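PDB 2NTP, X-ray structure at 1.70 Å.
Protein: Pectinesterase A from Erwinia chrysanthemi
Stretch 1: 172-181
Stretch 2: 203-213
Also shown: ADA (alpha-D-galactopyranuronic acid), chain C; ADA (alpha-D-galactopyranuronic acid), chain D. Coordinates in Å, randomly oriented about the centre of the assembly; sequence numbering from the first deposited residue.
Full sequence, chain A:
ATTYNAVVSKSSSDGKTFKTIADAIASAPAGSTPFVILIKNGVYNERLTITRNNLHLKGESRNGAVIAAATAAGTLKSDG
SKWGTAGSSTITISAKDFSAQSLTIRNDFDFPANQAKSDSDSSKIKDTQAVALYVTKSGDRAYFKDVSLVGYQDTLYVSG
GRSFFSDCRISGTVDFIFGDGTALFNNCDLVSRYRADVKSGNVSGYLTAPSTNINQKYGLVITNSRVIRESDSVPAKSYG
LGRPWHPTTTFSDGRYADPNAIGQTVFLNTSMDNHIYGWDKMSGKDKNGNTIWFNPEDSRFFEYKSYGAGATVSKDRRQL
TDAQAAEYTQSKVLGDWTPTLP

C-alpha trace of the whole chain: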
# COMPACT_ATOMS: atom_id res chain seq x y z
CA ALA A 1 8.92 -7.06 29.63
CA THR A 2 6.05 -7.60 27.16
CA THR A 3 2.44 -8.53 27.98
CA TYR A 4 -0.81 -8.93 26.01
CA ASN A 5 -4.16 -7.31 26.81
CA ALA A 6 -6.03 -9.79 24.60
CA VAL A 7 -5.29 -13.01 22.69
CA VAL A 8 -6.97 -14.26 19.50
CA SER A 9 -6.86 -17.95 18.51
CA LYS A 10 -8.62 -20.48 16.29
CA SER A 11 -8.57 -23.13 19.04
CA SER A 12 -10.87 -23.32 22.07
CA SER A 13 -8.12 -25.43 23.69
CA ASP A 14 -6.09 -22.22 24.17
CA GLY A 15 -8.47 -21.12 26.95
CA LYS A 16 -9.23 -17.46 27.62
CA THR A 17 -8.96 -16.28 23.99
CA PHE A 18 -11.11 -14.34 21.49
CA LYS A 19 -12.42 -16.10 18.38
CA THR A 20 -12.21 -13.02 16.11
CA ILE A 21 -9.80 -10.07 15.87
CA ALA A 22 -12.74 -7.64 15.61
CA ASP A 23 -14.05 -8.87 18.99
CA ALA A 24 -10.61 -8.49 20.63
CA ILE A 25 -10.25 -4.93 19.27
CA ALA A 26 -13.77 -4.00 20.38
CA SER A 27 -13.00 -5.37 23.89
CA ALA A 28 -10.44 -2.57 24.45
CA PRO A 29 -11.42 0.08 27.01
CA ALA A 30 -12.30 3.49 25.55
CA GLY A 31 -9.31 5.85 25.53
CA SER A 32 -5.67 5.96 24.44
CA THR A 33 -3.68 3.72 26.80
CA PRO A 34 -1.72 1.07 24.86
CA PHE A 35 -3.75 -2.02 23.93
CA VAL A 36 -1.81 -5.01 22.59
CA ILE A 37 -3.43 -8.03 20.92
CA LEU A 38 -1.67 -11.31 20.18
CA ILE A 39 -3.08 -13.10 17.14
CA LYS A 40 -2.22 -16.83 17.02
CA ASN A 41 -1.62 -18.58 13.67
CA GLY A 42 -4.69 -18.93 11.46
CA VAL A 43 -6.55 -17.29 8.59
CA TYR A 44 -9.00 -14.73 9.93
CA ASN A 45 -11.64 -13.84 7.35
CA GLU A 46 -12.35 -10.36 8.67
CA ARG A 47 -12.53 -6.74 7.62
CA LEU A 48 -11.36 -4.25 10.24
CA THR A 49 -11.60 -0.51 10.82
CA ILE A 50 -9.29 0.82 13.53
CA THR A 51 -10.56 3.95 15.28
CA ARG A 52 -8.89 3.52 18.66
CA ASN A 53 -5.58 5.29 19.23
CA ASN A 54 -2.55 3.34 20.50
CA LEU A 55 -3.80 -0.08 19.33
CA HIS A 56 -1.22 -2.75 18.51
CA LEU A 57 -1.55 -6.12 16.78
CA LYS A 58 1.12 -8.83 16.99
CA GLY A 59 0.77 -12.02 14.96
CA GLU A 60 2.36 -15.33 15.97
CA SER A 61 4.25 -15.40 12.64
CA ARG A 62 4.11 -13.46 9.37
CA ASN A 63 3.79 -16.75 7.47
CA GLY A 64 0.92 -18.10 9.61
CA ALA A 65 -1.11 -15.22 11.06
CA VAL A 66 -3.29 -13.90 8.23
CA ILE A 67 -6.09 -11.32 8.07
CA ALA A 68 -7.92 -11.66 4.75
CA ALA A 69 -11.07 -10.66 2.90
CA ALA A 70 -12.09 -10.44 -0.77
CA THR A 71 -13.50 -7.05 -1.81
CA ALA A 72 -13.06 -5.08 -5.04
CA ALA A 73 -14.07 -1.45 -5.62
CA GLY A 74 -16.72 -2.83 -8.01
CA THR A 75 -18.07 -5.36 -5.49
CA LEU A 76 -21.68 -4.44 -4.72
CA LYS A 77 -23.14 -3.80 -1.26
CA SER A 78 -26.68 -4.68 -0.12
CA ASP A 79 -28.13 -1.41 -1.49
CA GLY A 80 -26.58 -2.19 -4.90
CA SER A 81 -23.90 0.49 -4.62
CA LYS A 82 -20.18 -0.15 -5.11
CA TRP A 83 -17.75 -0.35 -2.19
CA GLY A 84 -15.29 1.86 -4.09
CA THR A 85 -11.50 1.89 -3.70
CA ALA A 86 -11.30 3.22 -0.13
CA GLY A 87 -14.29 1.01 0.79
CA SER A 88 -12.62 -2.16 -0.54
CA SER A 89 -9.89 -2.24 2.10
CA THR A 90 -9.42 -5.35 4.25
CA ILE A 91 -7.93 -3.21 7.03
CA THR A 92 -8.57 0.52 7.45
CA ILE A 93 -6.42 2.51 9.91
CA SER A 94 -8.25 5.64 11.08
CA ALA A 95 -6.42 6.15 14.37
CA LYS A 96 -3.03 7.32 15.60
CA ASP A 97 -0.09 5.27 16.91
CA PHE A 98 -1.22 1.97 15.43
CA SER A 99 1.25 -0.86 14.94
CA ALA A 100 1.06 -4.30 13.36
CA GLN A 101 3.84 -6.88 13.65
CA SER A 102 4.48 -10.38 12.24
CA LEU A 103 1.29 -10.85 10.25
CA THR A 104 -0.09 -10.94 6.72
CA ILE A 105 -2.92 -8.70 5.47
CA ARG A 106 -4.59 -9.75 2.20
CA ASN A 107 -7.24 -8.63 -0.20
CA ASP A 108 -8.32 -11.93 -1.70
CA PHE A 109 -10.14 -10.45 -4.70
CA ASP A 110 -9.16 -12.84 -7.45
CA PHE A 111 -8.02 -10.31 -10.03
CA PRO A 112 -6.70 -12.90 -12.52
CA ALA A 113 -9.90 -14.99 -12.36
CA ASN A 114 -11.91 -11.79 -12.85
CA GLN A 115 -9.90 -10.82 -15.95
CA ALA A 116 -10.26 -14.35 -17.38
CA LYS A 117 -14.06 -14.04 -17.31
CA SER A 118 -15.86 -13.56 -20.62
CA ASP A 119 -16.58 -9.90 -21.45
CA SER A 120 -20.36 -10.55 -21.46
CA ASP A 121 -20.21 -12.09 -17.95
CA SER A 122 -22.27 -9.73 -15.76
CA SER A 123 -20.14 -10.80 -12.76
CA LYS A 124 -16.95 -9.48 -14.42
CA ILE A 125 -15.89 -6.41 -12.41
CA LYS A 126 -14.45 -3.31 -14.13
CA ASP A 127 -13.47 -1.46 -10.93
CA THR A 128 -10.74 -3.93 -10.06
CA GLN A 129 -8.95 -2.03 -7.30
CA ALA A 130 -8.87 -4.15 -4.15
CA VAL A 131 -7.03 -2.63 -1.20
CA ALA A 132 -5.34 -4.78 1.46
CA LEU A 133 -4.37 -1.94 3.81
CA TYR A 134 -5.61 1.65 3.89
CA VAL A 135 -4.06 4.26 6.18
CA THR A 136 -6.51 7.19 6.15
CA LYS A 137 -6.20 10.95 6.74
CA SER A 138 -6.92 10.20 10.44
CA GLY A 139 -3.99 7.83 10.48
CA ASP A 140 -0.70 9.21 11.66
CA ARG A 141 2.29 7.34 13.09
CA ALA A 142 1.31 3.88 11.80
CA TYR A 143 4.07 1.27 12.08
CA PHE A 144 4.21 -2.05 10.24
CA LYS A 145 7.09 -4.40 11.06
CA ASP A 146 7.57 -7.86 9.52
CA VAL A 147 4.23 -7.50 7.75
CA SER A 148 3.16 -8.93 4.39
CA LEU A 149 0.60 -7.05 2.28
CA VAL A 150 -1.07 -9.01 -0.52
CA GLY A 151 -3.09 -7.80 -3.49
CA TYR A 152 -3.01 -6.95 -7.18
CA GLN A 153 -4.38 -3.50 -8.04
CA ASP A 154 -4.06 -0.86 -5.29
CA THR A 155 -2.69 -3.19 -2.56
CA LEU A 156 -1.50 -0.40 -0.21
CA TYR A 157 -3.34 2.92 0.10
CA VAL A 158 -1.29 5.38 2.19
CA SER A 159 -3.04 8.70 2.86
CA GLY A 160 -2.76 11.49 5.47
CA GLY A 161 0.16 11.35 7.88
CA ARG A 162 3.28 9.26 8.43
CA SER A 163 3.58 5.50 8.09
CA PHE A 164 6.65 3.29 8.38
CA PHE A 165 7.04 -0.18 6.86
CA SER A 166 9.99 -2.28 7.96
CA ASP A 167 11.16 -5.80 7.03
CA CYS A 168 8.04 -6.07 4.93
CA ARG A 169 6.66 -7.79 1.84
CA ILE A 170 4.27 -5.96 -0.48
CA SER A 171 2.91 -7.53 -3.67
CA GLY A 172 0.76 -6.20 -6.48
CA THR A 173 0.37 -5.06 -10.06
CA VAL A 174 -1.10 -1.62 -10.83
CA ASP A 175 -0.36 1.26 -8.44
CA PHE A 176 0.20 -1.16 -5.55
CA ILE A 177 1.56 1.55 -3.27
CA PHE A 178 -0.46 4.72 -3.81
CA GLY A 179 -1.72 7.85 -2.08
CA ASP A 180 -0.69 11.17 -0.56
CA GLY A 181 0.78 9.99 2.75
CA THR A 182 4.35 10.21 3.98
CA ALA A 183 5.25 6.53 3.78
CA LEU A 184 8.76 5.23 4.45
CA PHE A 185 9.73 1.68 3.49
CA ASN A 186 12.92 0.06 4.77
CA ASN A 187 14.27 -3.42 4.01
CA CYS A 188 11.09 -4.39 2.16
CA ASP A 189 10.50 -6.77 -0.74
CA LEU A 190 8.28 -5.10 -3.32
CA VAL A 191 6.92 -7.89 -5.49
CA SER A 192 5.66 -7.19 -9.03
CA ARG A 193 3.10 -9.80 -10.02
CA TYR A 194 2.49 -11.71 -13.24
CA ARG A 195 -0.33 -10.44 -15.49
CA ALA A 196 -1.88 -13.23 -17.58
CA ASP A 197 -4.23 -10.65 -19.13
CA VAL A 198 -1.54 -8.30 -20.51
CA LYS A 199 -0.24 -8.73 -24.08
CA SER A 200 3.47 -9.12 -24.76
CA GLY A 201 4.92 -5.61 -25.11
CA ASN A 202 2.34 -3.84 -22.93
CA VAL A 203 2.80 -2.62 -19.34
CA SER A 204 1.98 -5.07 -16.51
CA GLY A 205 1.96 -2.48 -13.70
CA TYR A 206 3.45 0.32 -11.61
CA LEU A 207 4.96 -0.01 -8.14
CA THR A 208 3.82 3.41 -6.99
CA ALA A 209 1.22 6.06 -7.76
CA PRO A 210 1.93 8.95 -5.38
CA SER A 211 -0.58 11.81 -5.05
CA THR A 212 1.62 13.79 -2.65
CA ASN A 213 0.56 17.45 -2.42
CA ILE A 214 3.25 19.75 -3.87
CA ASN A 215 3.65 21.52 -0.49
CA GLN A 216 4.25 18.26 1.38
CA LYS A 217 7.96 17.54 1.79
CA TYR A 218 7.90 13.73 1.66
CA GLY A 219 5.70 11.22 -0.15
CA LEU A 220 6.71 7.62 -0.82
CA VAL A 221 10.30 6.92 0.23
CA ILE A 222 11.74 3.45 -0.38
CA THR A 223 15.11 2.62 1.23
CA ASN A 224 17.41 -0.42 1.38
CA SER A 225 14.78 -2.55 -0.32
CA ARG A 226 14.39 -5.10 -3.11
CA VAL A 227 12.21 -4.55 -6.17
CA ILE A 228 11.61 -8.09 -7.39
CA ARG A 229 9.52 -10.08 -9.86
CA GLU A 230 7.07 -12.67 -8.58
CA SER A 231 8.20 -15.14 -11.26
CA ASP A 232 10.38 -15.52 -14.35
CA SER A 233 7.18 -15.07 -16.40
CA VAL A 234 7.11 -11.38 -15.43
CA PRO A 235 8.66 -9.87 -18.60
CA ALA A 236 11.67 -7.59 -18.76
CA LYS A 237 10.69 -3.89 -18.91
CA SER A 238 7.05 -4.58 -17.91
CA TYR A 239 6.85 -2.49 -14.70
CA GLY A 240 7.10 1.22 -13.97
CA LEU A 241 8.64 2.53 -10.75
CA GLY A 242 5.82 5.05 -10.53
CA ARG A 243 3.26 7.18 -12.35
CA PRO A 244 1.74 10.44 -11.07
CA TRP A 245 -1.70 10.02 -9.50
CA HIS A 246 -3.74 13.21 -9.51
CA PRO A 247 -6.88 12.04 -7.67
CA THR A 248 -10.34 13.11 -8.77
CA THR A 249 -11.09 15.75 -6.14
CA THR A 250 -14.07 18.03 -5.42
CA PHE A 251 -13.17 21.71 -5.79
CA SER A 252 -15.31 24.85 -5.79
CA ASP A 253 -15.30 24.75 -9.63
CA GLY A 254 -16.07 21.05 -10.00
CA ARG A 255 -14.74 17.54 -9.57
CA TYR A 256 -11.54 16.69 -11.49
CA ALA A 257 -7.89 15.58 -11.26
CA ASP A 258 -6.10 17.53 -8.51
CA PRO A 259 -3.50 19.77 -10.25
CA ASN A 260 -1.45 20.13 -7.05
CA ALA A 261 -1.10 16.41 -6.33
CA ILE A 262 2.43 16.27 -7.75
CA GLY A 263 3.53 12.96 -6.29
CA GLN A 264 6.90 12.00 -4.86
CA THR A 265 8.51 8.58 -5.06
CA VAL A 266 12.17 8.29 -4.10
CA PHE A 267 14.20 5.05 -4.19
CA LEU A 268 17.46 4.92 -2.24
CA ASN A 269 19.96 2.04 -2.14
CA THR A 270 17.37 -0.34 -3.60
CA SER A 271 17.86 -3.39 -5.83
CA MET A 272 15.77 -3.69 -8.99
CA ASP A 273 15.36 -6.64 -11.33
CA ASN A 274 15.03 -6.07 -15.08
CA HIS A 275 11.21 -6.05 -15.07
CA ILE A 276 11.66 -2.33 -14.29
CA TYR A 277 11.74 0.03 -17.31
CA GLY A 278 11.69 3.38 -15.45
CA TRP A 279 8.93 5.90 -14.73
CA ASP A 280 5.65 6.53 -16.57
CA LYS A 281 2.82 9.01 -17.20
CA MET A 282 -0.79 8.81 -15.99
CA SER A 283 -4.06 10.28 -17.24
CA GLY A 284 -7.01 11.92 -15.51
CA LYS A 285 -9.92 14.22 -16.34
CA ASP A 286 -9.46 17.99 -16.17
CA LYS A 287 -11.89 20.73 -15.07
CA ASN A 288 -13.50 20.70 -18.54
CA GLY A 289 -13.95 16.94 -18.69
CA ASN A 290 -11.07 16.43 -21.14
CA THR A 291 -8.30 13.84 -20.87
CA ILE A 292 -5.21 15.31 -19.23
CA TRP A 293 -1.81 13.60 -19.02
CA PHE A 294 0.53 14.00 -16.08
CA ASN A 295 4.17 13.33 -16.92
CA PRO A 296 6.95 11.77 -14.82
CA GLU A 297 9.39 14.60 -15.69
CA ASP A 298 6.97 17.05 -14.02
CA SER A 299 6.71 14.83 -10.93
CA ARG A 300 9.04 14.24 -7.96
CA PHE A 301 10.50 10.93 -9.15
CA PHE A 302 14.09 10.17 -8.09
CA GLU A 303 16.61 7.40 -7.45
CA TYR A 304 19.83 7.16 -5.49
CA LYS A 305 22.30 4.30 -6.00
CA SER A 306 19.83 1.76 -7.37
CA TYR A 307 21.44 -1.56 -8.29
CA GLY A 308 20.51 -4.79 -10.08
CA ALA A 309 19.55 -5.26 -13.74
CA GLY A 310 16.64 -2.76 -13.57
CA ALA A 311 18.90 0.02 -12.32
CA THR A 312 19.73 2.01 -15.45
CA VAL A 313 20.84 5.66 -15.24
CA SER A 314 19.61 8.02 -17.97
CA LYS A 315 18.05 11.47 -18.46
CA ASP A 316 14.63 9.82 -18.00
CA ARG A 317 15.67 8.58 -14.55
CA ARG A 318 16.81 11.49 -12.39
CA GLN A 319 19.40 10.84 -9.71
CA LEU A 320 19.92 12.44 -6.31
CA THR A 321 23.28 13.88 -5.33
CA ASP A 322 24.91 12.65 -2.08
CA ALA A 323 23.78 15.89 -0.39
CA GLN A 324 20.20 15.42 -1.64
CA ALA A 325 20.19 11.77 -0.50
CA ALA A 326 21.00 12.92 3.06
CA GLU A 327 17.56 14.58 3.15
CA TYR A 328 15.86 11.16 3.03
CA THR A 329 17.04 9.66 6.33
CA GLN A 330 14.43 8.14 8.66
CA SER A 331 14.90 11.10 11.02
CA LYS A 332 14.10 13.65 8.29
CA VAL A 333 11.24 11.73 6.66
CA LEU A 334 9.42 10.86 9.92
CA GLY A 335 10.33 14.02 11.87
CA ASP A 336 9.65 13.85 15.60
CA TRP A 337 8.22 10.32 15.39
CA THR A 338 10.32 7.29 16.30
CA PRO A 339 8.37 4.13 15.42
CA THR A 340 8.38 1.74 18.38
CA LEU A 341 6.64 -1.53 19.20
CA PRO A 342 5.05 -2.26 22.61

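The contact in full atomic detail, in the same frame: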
# COMPACT_ATOMS: atom_id res chain seq x y z
N GLY A 172 1.83 -6.78 -5.69
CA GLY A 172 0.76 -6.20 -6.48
C GLY A 172 1.11 -5.99 -7.93
O GLY A 172 2.16 -6.43 -8.41
N THR A 173 0.22 -5.30 -8.63
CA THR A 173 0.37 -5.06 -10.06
C THR A 173 0.31 -3.56 -10.36
O THR A 173 1.35 -2.89 -10.47
CB THR A 173 -0.71 -5.82 -10.86
OG1 THR A 173 -2.00 -5.53 -10.29
CG2 THR A 173 -0.48 -7.33 -10.78
N VAL A 174 -0.90 -3.02 -10.46
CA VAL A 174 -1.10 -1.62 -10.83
C VAL A 174 -1.22 -0.73 -9.60
O VAL A 174 -2.12 -0.91 -8.79
CB VAL A 174 -2.36 -1.46 -11.72
CG1 VAL A 174 -2.77 0.02 -11.86
CG2 VAL A 174 -2.14 -2.09 -13.09
N ASP A 175 -0.30 0.23 -9.48
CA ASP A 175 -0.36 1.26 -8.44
C ASP A 175 -0.44 0.63 -7.04
O ASP A 175 -1.28 1.04 -6.23
CB ASP A 175 -1.55 2.21 -8.67
CG ASP A 175 -1.49 2.93 -10.02
OD1 ASP A 175 -0.48 2.82 -10.72
OD2 ASP A 175 -2.48 3.62 -10.37
N PHE A 176 0.40 -0.36 -6.77
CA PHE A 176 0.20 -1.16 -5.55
C PHE A 176 0.66 -0.50 -4.25
O PHE A 176 0.37 -0.99 -3.16
CB PHE A 176 0.56 -2.65 -5.70
CG PHE A 176 2.04 -2.96 -5.84
CD1 PHE A 176 2.85 -3.11 -4.72
CD2 PHE A 176 2.59 -3.20 -7.10
CE1 PHE A 176 4.21 -3.45 -4.84
CE2 PHE A 176 3.95 -3.55 -7.24
CZ PHE A 176 4.76 -3.67 -6.11
N ILE A 177 1.37 0.62 -4.38
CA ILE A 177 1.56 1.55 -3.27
C ILE A 177 1.14 2.90 -3.81
O ILE A 177 1.77 3.41 -4.73
CB ILE A 177 3.03 1.63 -2.79
CG1 ILE A 177 3.55 0.25 -2.36
CG2 ILE A 177 3.16 2.65 -1.64
CD1 ILE A 177 5.07 0.18 -2.18
N PHE A 178 0.08 3.47 -3.26
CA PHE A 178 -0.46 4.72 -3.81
C PHE A 178 -1.04 5.61 -2.72
O PHE A 178 -1.39 5.14 -1.64
CB PHE A 178 -1.50 4.44 -4.91
CG PHE A 178 -2.82 3.92 -4.40
CD1 PHE A 178 -2.92 2.64 -3.86
CD2 PHE A 178 -3.97 4.71 -4.47
CE1 PHE A 178 -4.14 2.16 -3.37
CE2 PHE A 178 -5.20 4.24 -4.00
CZ PHE A 178 -5.28 2.96 -3.46
N GLY A 179 -1.13 6.91 -3.02
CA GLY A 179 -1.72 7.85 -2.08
C GLY A 179 -0.82 9.02 -1.76
O GLY A 179 0.27 9.16 -2.32
N ASP A 180 -1.29 9.86 -0.84
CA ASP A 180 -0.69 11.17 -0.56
C ASP A 180 0.05 11.20 0.77
O ASP A 180 0.53 12.25 1.19
CB ASP A 180 -1.79 12.22 -0.54
CG ASP A 180 -2.85 11.92 0.50
OD1 ASP A 180 -3.64 10.97 0.28
OD2 ASP A 180 -2.89 12.61 1.53
N GLY A 181 0.13 10.06 1.44
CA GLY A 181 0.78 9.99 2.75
C GLY A 181 2.29 10.12 2.68
O GLY A 181 2.90 10.08 1.60
N VAL A 203 2.38 -2.79 -20.74
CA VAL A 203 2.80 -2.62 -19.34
C VAL A 203 1.96 -3.50 -18.40
O VAL A 203 0.73 -3.50 -18.48
CB VAL A 203 2.74 -1.13 -18.91
CG1 VAL A 203 3.06 -0.97 -17.42
CG2 VAL A 203 3.70 -0.31 -19.75
N SER A 204 2.64 -4.23 -17.52
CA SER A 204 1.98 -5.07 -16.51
C SER A 204 1.57 -4.30 -15.25
O SER A 204 0.57 -4.63 -14.62
CB SER A 204 2.86 -6.26 -16.13
OG SER A 204 2.76 -7.30 -17.09
N GLY A 205 2.34 -3.28 -14.87
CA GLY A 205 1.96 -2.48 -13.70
C GLY A 205 2.92 -1.38 -13.32
O GLY A 205 3.84 -1.06 -14.07
N TYR A 206 2.67 -0.81 -12.14
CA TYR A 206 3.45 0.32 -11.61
C TYR A 206 3.54 0.12 -10.11
O TYR A 206 2.53 -0.10 -9.43
CB TYR A 206 2.76 1.66 -11.92
CG TYR A 206 2.19 1.73 -13.32
CD1 TYR A 206 0.90 1.28 -13.59
CD2 TYR A 206 2.96 2.20 -14.39
CE1 TYR A 206 0.37 1.31 -14.88
CE2 TYR A 206 2.44 2.24 -15.70
CZ TYR A 206 1.14 1.79 -15.92
OH TYR A 206 0.59 1.80 -17.18
N LEU A 207 4.75 0.20 -9.57
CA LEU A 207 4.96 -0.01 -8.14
C LEU A 207 4.24 1.05 -7.32
O LEU A 207 3.61 0.76 -6.31
CB LEU A 207 6.44 0.01 -7.78
CG LEU A 207 7.23 -1.30 -7.89
CD1 LEU A 207 7.28 -1.82 -9.31
CD2 LEU A 207 8.63 -1.09 -7.35
N THR A 208 4.36 2.30 -7.77
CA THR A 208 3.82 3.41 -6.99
C THR A 208 2.96 4.35 -7.82
O THR A 208 3.16 4.49 -9.03
CB THR A 208 4.93 4.24 -6.30
OG1 THR A 208 5.71 4.94 -7.28
CG2 THR A 208 5.84 3.33 -5.46
N ALA A 209 2.01 4.99 -7.15
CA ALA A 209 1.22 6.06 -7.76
C ALA A 209 0.99 7.12 -6.69
O ALA A 209 -0.08 7.18 -6.08
CB ALA A 209 -0.10 5.53 -8.31
N PRO A 210 2.03 7.94 -6.43
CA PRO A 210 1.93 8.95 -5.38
C PRO A 210 1.04 10.12 -5.80
O PRO A 210 1.05 10.52 -6.97
CB PRO A 210 3.37 9.41 -5.20
CG PRO A 210 3.98 9.23 -6.55
CD PRO A 210 3.35 7.98 -7.10
N SER A 211 0.28 10.64 -4.84
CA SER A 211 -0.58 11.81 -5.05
C SER A 211 -0.18 12.93 -4.09
O SER A 211 -0.98 13.83 -3.79
CB SER A 211 -2.03 11.43 -4.83
OG SER A 211 -2.20 10.80 -3.57
N THR A 212 1.07 12.88 -3.64
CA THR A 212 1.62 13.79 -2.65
C THR A 212 1.36 15.24 -3.05
O THR A 212 1.70 15.64 -4.16
CB THR A 212 3.16 13.62 -2.53
OG1 THR A 212 3.52 12.25 -2.77
CG2 THR A 212 3.66 14.06 -1.16
N ASN A 213 0.74 16.02 -2.16
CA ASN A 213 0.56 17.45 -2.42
C ASN A 213 1.92 18.13 -2.61
O ASN A 213 2.88 17.81 -1.91
CB ASN A 213 -0.21 18.13 -1.29
CG ASN A 213 -0.44 19.61 -1.55
OD1 ASN A 213 0.29 20.46 -1.02
ND2 ASN A 213 -1.43 19.94 -2.37
C1 ADA C . -7.66 3.00 -12.72
C2 ADA C . -8.24 4.42 -12.70
C3 ADA C . -7.17 5.40 -12.21
C4 ADA C . -6.61 4.94 -10.86
C5 ADA C . -6.04 3.53 -11.02
C6 ADA C . -5.46 2.96 -9.74
O2 ADA C . -8.68 4.76 -14.02
O3 ADA C . -7.74 6.71 -12.10
O4 ADA C . -7.66 4.90 -9.89
O5 ADA C . -7.11 2.66 -11.44
O6B ADA C . -4.70 3.66 -9.02
O6A ADA C . -5.77 1.79 -9.46
C1 ADA D . -4.76 0.82 -20.54
C2 ADA D . -3.88 1.68 -19.62
C3 ADA D . -2.92 0.80 -18.81
C4 ADA D . -3.69 -0.28 -18.05
C5 ADA D . -4.60 -1.08 -19.00
C6 ADA D . -5.46 -2.04 -18.22
O1 ADA D . -3.98 0.24 -21.59
O2 ADA D . -3.15 2.65 -20.38
O3 ADA D . -2.16 1.60 -17.90
O4 ADA D . -4.45 0.31 -16.98
O5 ADA D . -5.44 -0.21 -19.79
O6B ADA D . -6.60 -1.68 -17.85
O6A ADA D . -4.99 -3.18 -17.97
O HOH W 1 2.61 10.27 -1.13
O HOH W 2 -0.31 15.08 0.46
O HOH W 3 -4.63 10.94 -2.32

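Two stretches of one chain, at least 30 residues apart in sequence wherever they touch, run side by side in the same direction as parallel strands, joined mainly by backbone hydrogen bonds and burying 668 Å² between them.

The ladder begins where Y206 N donates to T173 O (3.0 Å). Both stretches then turn a corner, stretch 1 at D175 to I177 and stretch 2 at L207, and the bonding adapts: Y206 O takes weak hydrogen bonds from D175 N (2.8 Å) and F176 N (3.4 Å). From I177 and L207, where the corner ends, the regular parallel pattern takes over. I177 N donates to L207 O (3.0 Å), A209 N to I177 O (2.9 Å), G179 N to A209 O (3.2 Å), and S211 N to G179 O (2.9 Å, nearly straight).

Glycine suits two places. At G205 a CB would lie 2.1 Å from T173 O; instead, G205 CA itself approaches T173 O at 3.3 Å. At G179 the backbone angles would jam a CB against the preceding carbonyl oxygen.

Side chains fill the spaces about this ladder. At the corner, the F176 ring covers the backbone of L207, with L207 O over one face and F176 CZ 3.9 Å from L207 CG, so a flat apolar group packs the bend. Farther on, the side chain of A209 ends at CB, which packs 3.8 Å from F178 CB and 3.4 Å from D175 CG. D175 and Y206 also reach bound sugars: D175 OD2 lies 2.6 Å from O6B of the galacturonic acid of chain C, and Y206 OH hydrogen-bonds O3 of the galacturonic acid of chain D (2.8 Å), as befits a pectinesterase.

Water extends the far end. One molecule donates to G179 O (2.9 Å) and G181 O (2.8 Å) and accepts from T212 OG1 (2.7 Å), so the threonine hydroxyl helps to tie the two stretches together past the end of the ladder.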